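PDB 3WCZ: aldo-keto reductase AKR2E4 from Bombyx mori, which reduces 3-dehydroecdysone and, more weakly, a few other carbonyl compounds with NADPH as cosubstrate, and may help regulate molting in the silkworm. Local coordinates for residues A5-L10 with T15-A20; Q144-R147 with L151-S154; R167-S170 with I174-V177; T186-P191 with I250-I255; V241-L246 with I266-D271. One frame throughout, in Å; residues are numbered along the deposited sequence.

Contact 1 of 5, residues A5-L10 with T15-A20; sequences APCIQL and TIPIVA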
# COMPACT_ATOMS: atom_id res chain seq x y z
N ALA A 5 10.15 -4.92 11.28
CA ALA A 5 8.83 -4.54 11.69
C ALA A 5 8.12 -5.77 12.23
O ALA A 5 8.31 -6.90 11.72
CB ALA A 5 8.06 -3.98 10.54
N PRO A 6 7.26 -5.58 13.23
CA PRO A 6 6.36 -6.65 13.65
C PRO A 6 5.33 -6.95 12.59
O PRO A 6 5.21 -6.21 11.61
CB PRO A 6 5.65 -6.06 14.87
CG PRO A 6 6.12 -4.73 15.05
CD PRO A 6 7.02 -4.32 13.96
N CYS A 7 4.54 -7.99 12.81
CA CYS A 7 3.45 -8.32 11.89
C CYS A 7 2.00 -8.13 12.42
O CYS A 7 1.75 -8.11 13.63
CB CYS A 7 3.64 -9.74 11.44
SG CYS A 7 5.10 -10.00 10.48
N ILE A 8 1.05 -7.97 11.49
CA ILE A 8 -0.37 -8.21 11.78
C ILE A 8 -0.70 -9.65 11.27
O ILE A 8 -0.22 -10.09 10.21
CB ILE A 8 -1.26 -7.14 11.08
CG1 ILE A 8 -1.08 -5.75 11.72
CG2 ILE A 8 -2.72 -7.54 11.17
CD1 ILE A 8 -1.93 -4.61 11.12
N GLN A 9 -1.43 -10.42 12.06
CA GLN A 9 -1.90 -11.71 11.58
C GLN A 9 -3.20 -11.48 10.81
O GLN A 9 -4.11 -10.89 11.36
CB GLN A 9 -2.14 -12.71 12.72
CG GLN A 9 -2.58 -13.99 12.14
CD GLN A 9 -2.73 -15.14 13.13
OE1 GLN A 9 -3.23 -16.21 12.76
NE2 GLN A 9 -2.30 -14.95 14.37
N LEU A 10 -3.25 -11.88 9.54
CA LEU A 10 -4.45 -11.66 8.70
C LEU A 10 -5.57 -12.66 8.99
O LEU A 10 -5.34 -13.70 9.63
CB LEU A 10 -4.09 -11.70 7.23
CG LEU A 10 -3.06 -10.64 6.84
CD1 LEU A 10 -2.48 -10.86 5.45
CD2 LEU A 10 -3.62 -9.20 7.04
N THR A 15 0.86 -13.97 8.11
CA THR A 15 1.36 -12.81 8.80
C THR A 15 2.00 -11.85 7.81
O THR A 15 2.62 -12.27 6.84
CB THR A 15 2.38 -13.17 9.87
OG1 THR A 15 3.28 -14.11 9.32
CG2 THR A 15 1.67 -13.80 11.08
N ILE A 16 1.77 -10.58 8.06
CA ILE A 16 2.23 -9.54 7.15
C ILE A 16 3.01 -8.50 7.94
O ILE A 16 2.55 -8.01 8.98
CB ILE A 16 1.03 -8.92 6.46
CG1 ILE A 16 1.44 -7.96 5.36
CG2 ILE A 16 0.10 -8.24 7.45
CD1 ILE A 16 0.28 -7.54 4.47
N PRO A 17 4.22 -8.16 7.46
CA PRO A 17 4.97 -7.11 8.15
C PRO A 17 4.25 -5.80 8.03
O PRO A 17 3.75 -5.48 6.95
CB PRO A 17 6.31 -7.07 7.39
CG PRO A 17 6.38 -8.41 6.68
CD PRO A 17 4.97 -8.77 6.35
N ILE A 18 4.23 -5.01 9.10
CA ILE A 18 3.37 -3.85 9.17
C ILE A 18 3.97 -2.54 8.63
O ILE A 18 3.35 -1.50 8.72
CB ILE A 18 2.81 -3.65 10.60
CG1 ILE A 18 3.91 -3.24 11.55
CG2 ILE A 18 2.10 -4.93 11.02
CD1 ILE A 18 3.41 -3.20 12.97
N VAL A 19 5.17 -2.60 8.04
CA VAL A 19 5.68 -1.51 7.21
C VAL A 19 6.03 -2.11 5.85
O VAL A 19 6.70 -3.12 5.80
CB VAL A 19 6.92 -0.83 7.81
CG1 VAL A 19 7.40 0.26 6.92
CG2 VAL A 19 6.62 -0.30 9.24
N ALA A 20 5.57 -1.47 4.78
CA ALA A 20 5.92 -1.86 3.41
C ALA A 20 6.66 -0.76 2.70
O ALA A 20 6.31 0.41 2.84
CB ALA A 20 4.65 -2.22 2.63
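Ile8 and Ile18 meet at about a right angle, CG2 of Ile18 pressing against CG1 of Ile8 at 3.4 Å, closer than carbon atoms usually approach. The same methyl also lies against the backbone N of Ile8. The longer arm of Ile18 goes to a different neighbour: with CG1 set between the backbone N and the carbonyl carbon (chi1 69°), CD1 reaches the ring of Pro6, 3.7 Å from its CG. Beyond Ile8, the CD2 methyl of Leu10 slants across Ile16 and stops 3.9 Å from its CG2. Cys7 lies alongside the opposing backbone, its SG 3.6 Å from the N of Pro17. These side chains are carried by the short antiparallel beta hairpin of strands 7-9 and 15-17, which precedes the (beta/alpha)8 barrel and, as in other aldo-keto reductases, covers the N-terminal end of its strands. Ile8 and Ile16 form the hydrogen-bonded pair: Ile8 N gives to Ile16 O at 2.9 Å, and Ile16 N gives to Ile8 O at 3.0 Å. Cys7-Pro17 and Gln9-Thr15 are the flanking non-hydrogen-bonded pairs, and Pro17, which lacks an N-H, sits in one of these positions, where none is needed across the hairpin. One step past the strands, Ile18 N binds Pro6 O at 2.9 Å. Gln9 and Thr15 share the exposed face, whereas Ile8 and Ile16 share the other, where Ile16 packs on Phe83, His51 and Ile178. Pro6 and Ile18 both lie against Phe273, and His51 ND1 binds the carbonyl O of Pro17.

Contact 2 of 5, residues Q144-R147 with L151-S154; sequences QDAR and LARS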
# COMPACT_ATOMS: atom_id res chain seq x y z
N GLN A 144 -10.11 -15.40 -6.02
CA GLN A 144 -10.31 -16.63 -5.25
C GLN A 144 -9.64 -17.79 -5.97
O GLN A 144 -9.01 -18.62 -5.33
CB GLN A 144 -11.81 -16.87 -5.00
CG GLN A 144 -12.39 -15.87 -4.01
CD GLN A 144 -13.88 -15.92 -3.84
OE1 GLN A 144 -14.39 -15.57 -2.75
NE2 GLN A 144 -14.60 -16.40 -4.85
N ASP A 145 -9.75 -17.82 -7.29
CA ASP A 145 -9.08 -18.85 -8.08
C ASP A 145 -7.54 -18.79 -7.95
O ASP A 145 -6.88 -19.81 -7.79
CB ASP A 145 -9.45 -18.73 -9.56
CG ASP A 145 -10.92 -19.01 -9.86
OD1 ASP A 145 -11.63 -19.61 -9.04
OD2 ASP A 145 -11.34 -18.58 -10.97
N ALA A 146 -6.98 -17.58 -8.03
CA ALA A 146 -5.53 -17.44 -7.89
C ALA A 146 -5.05 -17.94 -6.54
O ALA A 146 -3.98 -18.54 -6.46
CB ALA A 146 -5.12 -16.01 -8.07
N ARG A 147 -5.83 -17.69 -5.49
CA ARG A 147 -5.49 -18.18 -4.16
C ARG A 147 -5.58 -19.72 -4.12
O ARG A 147 -4.67 -20.38 -3.60
CB ARG A 147 -6.44 -17.57 -3.14
CG ARG A 147 -6.16 -17.92 -1.68
CD ARG A 147 -7.45 -17.60 -0.90
NE ARG A 147 -7.72 -18.43 0.28
CZ ARG A 147 -7.02 -18.32 1.39
NH1 ARG A 147 -5.99 -17.46 1.43
NH2 ARG A 147 -7.30 -19.06 2.45
N LEU A 151 -1.07 -19.45 -6.29
CA LEU A 151 -0.26 -18.39 -6.89
C LEU A 151 -0.22 -17.12 -6.02
O LEU A 151 0.72 -16.34 -6.13
CB LEU A 151 -0.77 -18.06 -8.29
CG LEU A 151 -0.64 -19.17 -9.33
CD1 LEU A 151 -1.39 -18.79 -10.60
CD2 LEU A 151 0.83 -19.45 -9.60
N ALA A 152 -1.27 -16.93 -5.24
CA ALA A 152 -1.37 -15.86 -4.26
C ALA A 152 -1.67 -16.47 -2.91
O ALA A 152 -2.63 -17.23 -2.77
CB ALA A 152 -2.45 -14.90 -4.63
N ARG A 153 -0.87 -16.17 -1.90
CA ARG A 153 -1.12 -16.73 -0.57
C ARG A 153 -2.33 -16.08 0.06
O ARG A 153 -3.15 -16.75 0.70
CB ARG A 153 0.09 -16.51 0.33
CG ARG A 153 1.33 -17.25 -0.10
CD ARG A 153 1.28 -18.73 0.21
NE ARG A 153 2.56 -19.37 -0.09
CZ ARG A 153 2.82 -20.08 -1.18
NH1 ARG A 153 1.88 -20.28 -2.13
NH2 ARG A 153 4.02 -20.61 -1.33
N SER A 154 -2.45 -14.77 -0.12
CA SER A 154 -3.59 -13.99 0.37
C SER A 154 -4.10 -13.06 -0.73
O SER A 154 -3.34 -12.68 -1.61
CB SER A 154 -3.19 -13.10 1.56
OG SER A 154 -2.76 -13.89 2.66
O HOH W 1 -2.72 -19.77 -1.62
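Arg147 lays its aliphatic part over the carbonyl of Ala152, its CG 3.8 Å from Ala152 O and its CB equally near. With CG anti to the backbone N (chi1 -176°), the chain leaves the helix toward the start of the strand, and a bend at chi3 brings NH1 to 3.0 Å from Arg153 O. That approach is oblique to the guanidinium, and its angle is too poor for a hydrogen bond, so the pair is one of proximity. The same NH1 forms a long, weak ion pair with Asp12, whose OD2 also holds the hydroxyl of Ser154. A leucine in place of Arg147 would probably leave Asp12 without this distant positive charge and the Arg153 carbonyl without its polar neighbour. The backbone makes the firmer joint. Here the last turn of helix 136-148 is joined by a short loop to strand 152-158, an alpha-to-beta turn of the (beta/alpha)8 barrel. Ala146 O accepts from Leu151 N at 3.1 Å, and more weakly from Ala152 N at 3.4 Å. Beside them, Arg147 CA points its hydrogen at Ala152 O, 3.3 Å away. A water spends both its hydrogens across the gap, on Arg147 O at 2.8 Å and Ala152 O at 2.8 Å. The CB atoms of Ala146 and Ala152 come only loosely together, 4.5 Å apart. Leu102 of helix 95-109 packs on Ala146 and Leu151, and Ile114 and Tyr117 of the adjoining strand meet Ala152.

Contact 3 of 5, residues R167-S170 with I174-V177; sequences RLVS and IRPV. With EDO (1,2-ethanediol), chain C.
Val169, near the end of helix 162-170, packs on Arg175 in the loop that leads into strand 178-182, so the contact closes an alpha-to-beta connection of the (beta/alpha)8 barrel. Between the two segments the interactions are apolar and van der Waals in kind. The end of Leu168 points at the ring of Pro176, CD2 of Leu168 lying 3.9 Å from CG of Pro176. Val169 uses both methyls: CG2 rests on Arg175 CB at 3.9 Å, while CG1 sits over the centre of one guanidinium face, 3.7 Å from CZ. The Arg175 chain puts its CG between the backbone N and the carbonyl carbon (chi1 76°) and bends at chi3, which folds the flat group back beside the helix. Polar bonds fasten the same arginine from other directions. NH1 binds the carbonyl O of Leu199, and an ethanediol molecule, probably from the crystallisation liquor, is held by three N-H groups. A serine in place of Arg175 would probably uncover the CG1 methyl of Val169 and leave Leu199 O without this donor. Around the contact, Trp140 of helix 136-148 touches Leu168 and binds Ile174 O through NE1. The ethanediol spans backbone and side chain: Arg175 N meets its O2 at 2.8 Å, almost straight (172°), while its O1 lies in the guanidinium plane at the edge, 2.8 Å from Arg175 NE and 3.1 Å from Arg175 NH2.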
# COMPACT_ATOMS: atom_id res chain seq x y z
N ARG A 167 -20.56 -5.07 0.26
CA ARG A 167 -21.12 -5.90 -0.80
C ARG A 167 -20.20 -7.05 -1.09
O ARG A 167 -20.63 -8.19 -1.32
CB ARG A 167 -21.36 -5.07 -2.05
CG ARG A 167 -21.97 -5.83 -3.20
CD ARG A 167 -22.58 -4.89 -4.24
NE ARG A 167 -23.14 -5.62 -5.37
CZ ARG A 167 -22.44 -6.02 -6.42
NH1 ARG A 167 -21.14 -5.78 -6.53
NH2 ARG A 167 -23.04 -6.70 -7.39
N LEU A 168 -18.90 -6.78 -1.13
CA LEU A 168 -17.93 -7.81 -1.40
C LEU A 168 -17.97 -8.87 -0.31
O LEU A 168 -18.03 -10.07 -0.64
CB LEU A 168 -16.53 -7.18 -1.56
CG LEU A 168 -15.40 -8.16 -1.86
CD1 LEU A 168 -15.71 -8.92 -3.14
CD2 LEU A 168 -14.06 -7.43 -1.99
N VAL A 169 -18.02 -8.47 0.96
CA VAL A 169 -18.08 -9.39 2.08
C VAL A 169 -19.36 -10.24 2.05
O VAL A 169 -19.31 -11.45 2.30
CB VAL A 169 -17.97 -8.64 3.44
CG1 VAL A 169 -18.28 -9.58 4.58
CG2 VAL A 169 -16.57 -8.04 3.58
N SER A 170 -20.49 -9.63 1.73
CA SER A 170 -21.76 -10.34 1.74
C SER A 170 -21.92 -11.31 0.57
O SER A 170 -22.78 -12.19 0.64
CB SER A 170 -22.91 -9.35 1.71
OG SER A 170 -22.96 -8.64 2.93
N ILE A 174 -14.73 -15.79 0.58
CA ILE A 174 -13.63 -15.30 1.39
C ILE A 174 -13.50 -13.80 1.30
O ILE A 174 -13.41 -13.26 0.20
CB ILE A 174 -12.39 -15.96 0.94
CG1 ILE A 174 -11.20 -15.39 1.72
CG2 ILE A 174 -12.15 -15.75 -0.46
CD1 ILE A 174 -9.99 -16.28 1.63
N ARG A 175 -13.50 -13.10 2.43
CA ARG A 175 -13.38 -11.65 2.39
C ARG A 175 -11.90 -11.27 2.23
O ARG A 175 -10.99 -12.08 2.45
CB ARG A 175 -14.03 -10.96 3.59
CG ARG A 175 -13.24 -11.05 4.83
CD ARG A 175 -14.03 -10.59 6.06
NE ARG A 175 -15.24 -11.40 6.25
CZ ARG A 175 -16.17 -11.18 7.17
NH1 ARG A 175 -16.09 -10.16 8.01
NH2 ARG A 175 -17.22 -11.98 7.22
N PRO A 176 -11.68 -10.07 1.74
CA PRO A 176 -10.31 -9.61 1.57
C PRO A 176 -9.56 -9.61 2.89
O PRO A 176 -10.17 -9.34 3.94
CB PRO A 176 -10.48 -8.20 1.00
CG PRO A 176 -11.86 -7.83 1.24
CD PRO A 176 -12.66 -9.06 1.32
N VAL A 177 -8.27 -9.91 2.86
CA VAL A 177 -7.44 -9.76 4.07
C VAL A 177 -7.15 -8.29 4.36
O VAL A 177 -6.95 -7.93 5.51
CB VAL A 177 -6.09 -10.50 3.98
CG1 VAL A 177 -6.29 -12.00 3.94
CG2 VAL A 177 -5.25 -10.04 2.78
C1 EDO C . -16.01 -14.87 4.86
O1 EDO C . -16.34 -13.48 4.69
C2 EDO C . -14.72 -15.00 5.67
O2 EDO C . -13.60 -14.64 4.82

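Contact 4 of 5, residues T186-P191 with I250-I255; sequences TNTQEP and IDRGLI. With EDO (1,2-ethanediol), chain F.
The Schellman end of helix 241-251 holds out Arg252 to Thr188 and Glu190, where helix 190-198 begins. The guanidinium meets the Thr188 carbonyl end-on, with two nitrogens on one oxygen: NH1 lies 2.9 Å from Thr188 O, in the carbonyl plane on a lone pair, and NH2 lies 2.9 Å from Thr188 O, tilted 21° from that plane. The oxygen is within the guanidinium plane, so the double grip fixes the rotation of the group. Over one of its faces passes CG of Glu190, 3.7 Å from Arg252 NH2. The carboxylate itself turns elsewhere, its plane 68° from the guanidinium, and OE2 takes the hydroxyl hydrogen of Thr188 OG1 at 2.7 Å on its anti lone pair. The opposite charges therefore stay apart and make no salt bridge. In the (beta/alpha)8 barrel this joins the loop after strand 178-182 to the turn before strand 255-256; Gly253, at positive phi, ends the helix with its N on Ile250 O at 2.8 Å. A water links Glu190 O to Arg252 NH2. Gln189, the N-cap residue of helix 190-198, turns its amide away to Glu182 O and an ethanediol, whose O1 gives a hydrogen to Gln189 OE1 at 2.6 Å. Tyr248 OH is a further partner of Arg252 NH1, Asn289 OD1 accepts from Thr188 N, and Val193, Val282 and Asn286 pack round the arginine.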
# COMPACT_ATOMS: atom_id res chain seq x y z
N THR A 186 -4.28 14.67 6.15
CA THR A 186 -5.32 15.44 5.46
C THR A 186 -6.40 14.58 4.79
O THR A 186 -7.36 15.12 4.21
CB THR A 186 -4.70 16.45 4.47
OG1 THR A 186 -3.58 15.87 3.78
CG2 THR A 186 -4.20 17.65 5.22
N ASN A 187 -6.27 13.27 4.92
CA ASN A 187 -7.25 12.32 4.35
C ASN A 187 -7.26 11.10 5.26
O ASN A 187 -6.65 10.06 4.97
CB ASN A 187 -6.91 11.95 2.91
CG ASN A 187 -8.06 11.25 2.19
OD1 ASN A 187 -9.03 11.89 1.82
ND2 ASN A 187 -7.95 9.94 1.98
N THR A 188 -7.92 11.24 6.40
CA THR A 188 -7.73 10.29 7.49
C THR A 188 -8.63 9.04 7.40
O THR A 188 -8.37 8.04 8.08
CB THR A 188 -7.96 10.97 8.83
OG1 THR A 188 -9.27 11.52 8.85
CG2 THR A 188 -6.95 12.06 9.08
N GLN A 189 -9.68 9.11 6.59
CA GLN A 189 -10.60 7.99 6.33
C GLN A 189 -11.01 7.26 7.60
O GLN A 189 -11.00 6.01 7.66
CB GLN A 189 -10.03 6.99 5.30
CG GLN A 189 -9.58 7.66 4.01
CD GLN A 189 -9.89 6.86 2.78
OE1 GLN A 189 -11.03 6.41 2.58
NE2 GLN A 189 -8.92 6.73 1.92
N GLU A 190 -11.43 8.00 8.63
CA GLU A 190 -11.72 7.36 9.90
C GLU A 190 -12.88 6.37 9.83
O GLU A 190 -12.77 5.24 10.30
CB GLU A 190 -11.86 8.40 11.01
CG GLU A 190 -10.49 9.07 11.30
CD GLU A 190 -10.58 10.44 11.96
OE1 GLU A 190 -11.16 10.49 13.04
OE2 GLU A 190 -10.11 11.47 11.41
N PRO A 191 -14.01 6.76 9.23
CA PRO A 191 -15.11 5.79 9.17
C PRO A 191 -14.78 4.55 8.34
O PRO A 191 -15.14 3.46 8.74
CB PRO A 191 -16.27 6.61 8.59
CG PRO A 191 -15.95 8.04 9.01
CD PRO A 191 -14.47 8.12 8.91
N ILE A 250 0.59 3.59 12.30
CA ILE A 250 0.77 2.38 13.09
C ILE A 250 -0.17 2.39 14.31
O ILE A 250 -0.78 1.37 14.66
CB ILE A 250 2.25 2.22 13.54
CG1 ILE A 250 3.22 2.02 12.37
CG2 ILE A 250 2.38 1.09 14.56
CD1 ILE A 250 3.10 0.68 11.72
N ASP A 251 -0.25 3.50 15.03
CA ASP A 251 -1.10 3.58 16.21
C ASP A 251 -2.59 3.55 15.92
O ASP A 251 -3.40 3.26 16.82
CB ASP A 251 -0.74 4.83 17.04
CG ASP A 251 0.46 4.61 17.94
OD1 ASP A 251 0.49 3.58 18.62
OD2 ASP A 251 1.40 5.44 17.89
N ARG A 252 -2.95 3.78 14.66
CA ARG A 252 -4.31 3.56 14.20
C ARG A 252 -4.52 2.12 13.71
O ARG A 252 -5.59 1.80 13.19
CB ARG A 252 -4.70 4.58 13.14
CG ARG A 252 -4.92 5.97 13.73
CD ARG A 252 -5.40 6.94 12.69
NE ARG A 252 -6.64 6.48 12.09
CZ ARG A 252 -7.10 6.88 10.92
NH1 ARG A 252 -6.45 7.77 10.22
NH2 ARG A 252 -8.20 6.35 10.42
N GLY A 253 -3.51 1.26 13.86
CA GLY A 253 -3.60 -0.14 13.49
C GLY A 253 -3.40 -0.40 12.01
O GLY A 253 -3.83 -1.45 11.52
N LEU A 254 -2.76 0.52 11.31
CA LEU A 254 -2.60 0.47 9.85
C LEU A 254 -1.20 0.03 9.48
O LEU A 254 -0.27 0.06 10.31
CB LEU A 254 -2.88 1.85 9.27
CG LEU A 254 -4.13 2.55 9.81
CD1 LEU A 254 -4.30 3.92 9.19
CD2 LEU A 254 -5.36 1.70 9.61
N ILE A 255 -1.06 -0.40 8.23
CA ILE A 255 0.19 -0.82 7.63
C ILE A 255 0.62 0.27 6.65
O ILE A 255 0.12 0.31 5.53
CB ILE A 255 0.00 -2.16 6.89
CG1 ILE A 255 -0.42 -3.25 7.89
CG2 ILE A 255 1.25 -2.54 6.12
CD1 ILE A 255 -1.07 -4.48 7.20
C1 EDO F . -11.82 4.70 -0.31
O1 EDO F . -11.45 6.05 0.01
C2 EDO F . -11.80 4.51 -1.80
O2 EDO F . -10.55 4.94 -2.36
O HOH W 2 -10.60 4.96 12.05

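Contact 5 of 5, residues V241-L246 with I266-D271; sequences VGQILL and IAQNID. With NAP (NADP nicotinamide-adenine-dinucleotide phosphate), chain B.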
# COMPACT_ATOMS: atom_id res chain seq x y z
N VAL A 241 9.89 14.11 11.68
CA VAL A 241 8.48 14.34 11.36
C VAL A 241 7.95 13.18 10.52
O VAL A 241 6.82 12.74 10.72
CB VAL A 241 8.25 15.71 10.64
CG1 VAL A 241 6.85 15.79 10.00
CG2 VAL A 241 8.44 16.85 11.63
N GLY A 242 8.77 12.66 9.61
CA GLY A 242 8.34 11.51 8.82
C GLY A 242 8.01 10.34 9.72
O GLY A 242 7.03 9.61 9.50
N GLN A 243 8.85 10.08 10.72
CA GLN A 243 8.60 8.97 11.63
C GLN A 243 7.33 9.18 12.45
O GLN A 243 6.62 8.22 12.76
CB GLN A 243 9.82 8.71 12.51
CG GLN A 243 10.99 8.19 11.72
CD GLN A 243 12.31 8.22 12.48
OE1 GLN A 243 12.62 9.18 13.20
NE2 GLN A 243 13.08 7.16 12.34
N ILE A 244 7.06 10.43 12.85
CA ILE A 244 5.82 10.74 13.54
C ILE A 244 4.60 10.40 12.67
O ILE A 244 3.64 9.78 13.14
CB ILE A 244 5.77 12.24 13.97
CG1 ILE A 244 6.89 12.60 14.94
CG2 ILE A 244 4.41 12.60 14.55
CD1 ILE A 244 6.90 11.80 16.21
N LEU A 245 4.66 10.81 11.41
CA LEU A 245 3.55 10.55 10.49
C LEU A 245 3.30 9.07 10.28
O LEU A 245 2.15 8.64 10.23
CB LEU A 245 3.83 11.21 9.15
CG LEU A 245 3.85 12.75 9.19
CD1 LEU A 245 4.33 13.33 7.88
CD2 LEU A 245 2.47 13.34 9.52
N LEU A 246 4.38 8.30 10.17
CA LEU A 246 4.24 6.86 9.99
C LEU A 246 3.77 6.19 11.29
O LEU A 246 2.92 5.27 11.26
CB LEU A 246 5.54 6.27 9.49
CG LEU A 246 6.00 6.78 8.14
CD1 LEU A 246 7.37 6.25 7.81
CD2 LEU A 246 5.03 6.40 7.03
N ILE A 266 14.91 5.49 3.87
CA ILE A 266 14.40 4.12 3.91
C ILE A 266 14.62 3.55 5.30
O ILE A 266 13.72 2.99 5.93
CB ILE A 266 15.11 3.27 2.81
CG1 ILE A 266 14.58 3.62 1.41
CG2 ILE A 266 14.96 1.80 3.09
CD1 ILE A 266 15.41 3.08 0.27
N ALA A 267 15.82 3.70 5.84
CA ALA A 267 16.08 3.15 7.14
C ALA A 267 15.25 3.85 8.24
O ALA A 267 14.76 3.19 9.18
CB ALA A 267 17.57 3.27 7.46
N GLN A 268 15.11 5.16 8.14
CA GLN A 268 14.31 5.89 9.13
C GLN A 268 12.86 5.45 9.15
O GLN A 268 12.23 5.38 10.19
CB GLN A 268 14.37 7.38 8.83
CG GLN A 268 15.74 7.96 9.10
CD GLN A 268 15.81 9.46 8.90
OE1 GLN A 268 15.21 10.01 7.97
NE2 GLN A 268 16.54 10.13 9.78
N ASN A 269 12.35 5.10 7.97
CA ASN A 269 10.92 4.89 7.81
C ASN A 269 10.42 3.57 8.42
O ASN A 269 9.22 3.38 8.57
CB ASN A 269 10.53 4.98 6.33
CG ASN A 269 10.56 6.38 5.78
OD1 ASN A 269 10.64 7.36 6.54
ND2 ASN A 269 10.55 6.50 4.47
N ILE A 270 11.33 2.69 8.83
CA ILE A 270 10.93 1.47 9.53
C ILE A 270 11.28 1.53 11.03
O ILE A 270 10.90 0.65 11.78
CB ILE A 270 11.53 0.21 8.83
CG1 ILE A 270 10.84 -1.07 9.28
CG2 ILE A 270 13.03 0.15 9.02
CD1 ILE A 270 11.03 -2.20 8.30
N ASP A 271 11.95 2.61 11.45
CA ASP A 271 12.38 2.73 12.85
C ASP A 271 11.27 3.36 13.70
O ASP A 271 11.40 4.48 14.19
CB ASP A 271 13.69 3.53 12.93
CG ASP A 271 14.35 3.47 14.29
OD1 ASP A 271 13.92 2.68 15.16
OD2 ASP A 271 15.33 4.23 14.48
PA NAP B . 4.68 8.67 0.03
O1A NAP B . 5.34 7.50 0.62
O2A NAP B . 3.42 9.21 0.52
O5B NAP B . 5.65 9.88 -0.18
C5B NAP B . 6.89 9.71 -0.78
C4B NAP B . 7.74 10.97 -0.80
O4B NAP B . 8.19 11.27 0.53
C3B NAP B . 8.94 10.94 -1.67
O3B NAP B . 9.07 12.22 -2.24
C2B NAP B . 10.02 10.65 -0.74
O2B NAP B . 11.30 11.08 -1.17
C1B NAP B . 9.60 11.36 0.52
N9A NAP B . 10.05 10.79 1.77
C8A NAP B . 10.09 9.48 2.07
N7A NAP B . 10.43 9.29 3.33
C5A NAP B . 10.64 10.52 3.89
C6A NAP B . 11.01 10.94 5.17
N6A NAP B . 11.31 10.08 6.23
N1A NAP B . 11.11 12.27 5.36
C2A NAP B . 10.84 13.13 4.37
N3A NAP B . 10.47 12.76 3.14
C4A NAP B . 10.36 11.44 2.90
O3 NAP B . 4.49 8.32 -1.54
PN NAP B . 3.45 7.60 -2.50
O1N NAP B . 4.28 6.99 -3.57
O2N NAP B . 2.40 8.59 -2.87
O5D NAP B . 2.72 6.47 -1.65
C5D NAP B . 3.44 5.42 -1.10
C4D NAP B . 3.21 4.05 -1.75
O4D NAP B . 1.87 3.62 -1.60
C3D NAP B . 3.42 4.02 -3.23
O3D NAP B . 4.78 4.11 -3.60
C2D NAP B . 2.75 2.79 -3.60
O2D NAP B . 3.52 1.68 -3.22
C1D NAP B . 1.49 2.88 -2.77
N1N NAP B . 0.31 3.52 -3.36
C2N NAP B . -0.75 2.77 -3.73
C3N NAP B . -1.86 3.37 -4.27
C7N NAP B . -3.00 2.48 -4.60
O7N NAP B . -3.16 1.36 -4.07
N7N NAP B . -3.94 3.01 -5.41
C4N NAP B . -1.89 4.76 -4.52
C5N NAP B . -0.80 5.53 -4.12
C6N NAP B . 0.28 4.87 -3.54
P2B NAP B . 12.55 10.08 -1.26
O1X NAP B . 13.66 10.98 -1.85
O2X NAP B . 12.89 9.65 0.09
O3X NAP B . 12.16 8.96 -2.19
O HOH W 3 15.89 6.54 12.84
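Leu246 and Asn269 form the close-packed half of this contact, at the adenine end of the NADP site. The CD1 methyl of Leu246 slants over Asn269, 3.5 Å from its backbone O and 3.7 Å from its CB. That carbonyl is buried and has no polar partner in the model. The amide of Asn269 faces the cofactor and reads the adenine with both ends: N6A donates to Asn269 OD1 at 2.8 Å, and Asn269 ND2 donates to N7A at 3.0 Å, nearly straight at 172°. Beside this amide, Gly242 brings its helix close to the base, where a beta carbon would run into N6A. The other half is wetter and held by polar groups. Gln243, with CG anti to the carbonyl carbon (chi1 -67°) and the chain extended beyond it, reaches across so that NE2 binds Gln268 O at 2.9 Å, the donor tilted 24° from the carbonyl plane. Asp271 N bonds to the same oxygen from the opposite face. A water, 2.9 Å from Gln243 NE2, gives its hydrogen to Asp271 OD2, and the other end of the amide, OE1, takes the N-H of Ser240. Helix 228-237 backs helix 241-251 through Val241, Ile244 and Leu245, while on the far partner Ile266 of helix 263-270 packs against Ala40, Trp43 and Ala44 of helix 35-46, and Tyr49 touches Asn269.

Overall arrangement
From the N terminus, contact 1 closes the hairpin loop ahead of the barrel, with four residues between its segments. Contacts 2 and 3 follow in series, each closing a loop from a helix to the next barrel strand, with three residues between its segments; they touch through Arg147 and Ile174, and Leu10 of contact 1 packs on both. Contact 4 spans 58 residues, from the start of helix 190-198 to the turn before strand 255-256. Contact 5 crosses it, their segments alternating along the chain; both use helix 241-251, which contact 5 ties to helix 263-270 at the cofactor. The hairpin meets contact 4 through Ile8 and Ile18, and contact 5 through Val19 and Ala5.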